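Local coordinates for lipoprotein (Colwellia psychrerythraea, PDB 3O0Y) that is a putative lipoprotein of unknown function whose family belongs to the clan of zincin-like metallopeptidases, which it probably resembles in fold, at residues 232-235 with 236-240. Numbering follows the deposited sequence.
Sequences DSLT and TEQKQ
T235 and Q238 hold each other in a capping box at the start of helix 236-268, where the loop that follows helix 219-228 turns into the long helix. T235 is the N-cap. Its OG1 sits between its own backbone N and carbonyl carbon (chi1 73°), which turns the oxygen toward the first turn of the helix, where it accepts from Q238 N at 3.1 Å. Q238 returns the bond with its side chain: the chain, extended beyond CG, reaches back over the threonine and brings OE1 to 3.0 Å from T235 N. That N-H arrives in the carbonyl plane of the amide, on a lone pair, and the bond, fairly straight at 161°, probably fixes the rotation of the amide. On the way the two side chains cross obliquely, with Q238 CG 3.3 Å from T235 OG1. A water also bridges OE1 to S233 O, though it is modelled rather close to OE1.

L234, the buried residue of the group, meets Q238 at about a right angle; its CD2 stands over the face of the Q238 amide, 3.7 Å from OE1, and its side chain also rests on I228 of helix 219-228. K239 packs from the other flank, CG against L234 CB at 3.9 Å, and likewise touches I228. The helix proper begins with K239 N donating to T235 O at 2.9 Å. The lysine chain passes T235 O and then L234 O and bends at its last torsion (chi4 142°), leaving NZ with a weak bond to L234 O. K239 NZ and D232 OD1 stay 5.2 Å apart, and one water spans the gap, accepting from NZ and donating to OD1, 2.7 Å from each.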
loop_
_atom_site.group_PDB
_atom_site.type_symbol
_atom_site.label_atom_id
_atom_site.label_comp_id
_atom_site.label_asym_id
_atom_site.label_seq_id
_atom_site.Cartn_x
_atom_site.Cartn_y
_atom_site.Cartn_z
ATOM N N ASP A 232 28.149 6.716 -18.311
ATOM C CA ASP A 232 29.287 7.169 -19.163
ATOM C C ASP A 232 30.663 6.744 -18.682
ATOM O O ASP A 232 31.658 6.721 -19.464
ATOM C CB ASP A 232 29.232 8.686 -19.324
ATOM C CG ASP A 232 28.078 9.160 -20.266
ATOM O OD1 ASP A 232 27.463 8.357 -21.036
ATOM O OD2 ASP A 232 27.816 10.379 -20.237
ATOM N N SER A 233 30.782 6.380 -17.416
ATOM C CA SER A 233 32.063 5.966 -16.856
ATOM C C SER A 233 32.397 4.513 -17.235
ATOM O O SER A 233 33.434 4.011 -16.818
ATOM C CB SER A 233 32.036 6.083 -15.308
ATOM O OG SER A 233 30.899 5.408 -14.757
ATOM N N LEU A 234 31.536 3.835 -18.000
ATOM C CA LEU A 234 31.835 2.476 -18.447
ATOM C C LEU A 234 31.956 2.507 -19.949
ATOM O O LEU A 234 31.123 3.147 -20.619
ATOM C CB LEU A 234 30.714 1.516 -18.076
ATOM C CG LEU A 234 30.548 1.237 -16.541
ATOM C CD1 LEU A 234 29.236 0.570 -16.234
ATOM C CD2 LEU A 234 31.726 0.474 -16.017
ATOM N N THR A 235 32.958 1.815 -20.461
ATOM C CA THR A 235 33.061 1.568 -21.882
ATOM C C THR A 235 31.927 0.625 -22.344
ATOM O O THR A 235 31.268 -0.069 -21.540
ATOM C CB THR A 235 34.392 0.933 -22.278
ATOM O OG1 THR A 235 34.396 -0.423 -21.858
ATOM C CG2 THR A 235 35.634 1.705 -21.785
ATOM N N THR A 236 31.671 0.602 -23.658
ATOM C CA THR A 236 30.630 -0.271 -24.189
ATOM C C THR A 236 30.977 -1.727 -23.909
ATOM O O THR A 236 30.081 -2.509 -23.556
ATOM C CB THR A 236 30.448 -0.072 -25.735
ATOM O OG1 THR A 236 30.031 1.295 -25.963
ATOM C CG2 THR A 236 29.408 -1.077 -26.261
ATOM N N GLU A 237 32.257 -2.093 -24.007
ATOM C CA GLU A 237 32.629 -3.491 -23.700
ATOM C C GLU A 237 32.346 -3.844 -22.219
ATOM O O GLU A 237 31.911 -4.967 -21.889
ATOM C CB GLU A 237 34.103 -3.775 -24.010
ATOM C CG GLU A 237 34.441 -3.621 -25.505
ATOM C CD GLU A 237 33.980 -4.800 -26.405
ATOM O OE1 GLU A 237 34.272 -5.973 -26.047
ATOM O OE2 GLU A 237 33.390 -4.566 -27.506
ATOM N N GLN A 238 32.583 -2.872 -21.343
ATOM C CA GLN A 238 32.426 -3.101 -19.906
ATOM C C GLN A 238 30.953 -3.257 -19.609
ATOM O O GLN A 238 30.566 -4.106 -18.799
ATOM C CB GLN A 238 33.022 -1.965 -19.087
ATOM C CG GLN A 238 34.541 -1.968 -18.985
ATOM C CD GLN A 238 34.988 -0.783 -18.190
ATOM O OE1 GLN A 238 34.564 0.377 -18.433
ATOM N NE2 GLN A 238 35.739 -1.070 -17.119
ATOM N N LYS A 239 30.131 -2.454 -20.276
ATOM C CA LYS A 239 28.657 -2.589 -20.173
ATOM C C LYS A 239 28.197 -3.949 -20.669
ATOM O O LYS A 239 27.378 -4.623 -19.993
ATOM C CB LYS A 239 27.922 -1.498 -20.939
ATOM C CG LYS A 239 28.083 -0.109 -20.389
ATOM C CD LYS A 239 27.547 0.897 -21.362
ATOM C CE LYS A 239 27.605 2.290 -20.837
ATOM N NZ LYS A 239 27.945 3.275 -21.791
ATOM N N GLN A 240 28.761 -4.422 -21.787
ATOM C CA GLN A 240 28.385 -5.749 -22.317
ATOM C C GLN A 240 28.750 -6.837 -21.350
ATOM O O GLN A 240 27.989 -7.791 -21.180
ATOM C CB GLN A 240 29.032 -6.046 -23.709
ATOM C CG GLN A 240 28.584 -5.125 -24.869
ATOM C CD GLN A 240 29.410 -5.302 -26.222
ATOM O OE1 GLN A 240 30.541 -5.857 -26.249
ATOM N NE2 GLN A 240 28.833 -4.811 -27.336
HETATM O O HOH W 1 27.092 5.820 -21.715
HETATM O O HOH W 2 35.992 2.429 -17.948
HETATM O O HOH W 3 30.655 4.580 -22.796
#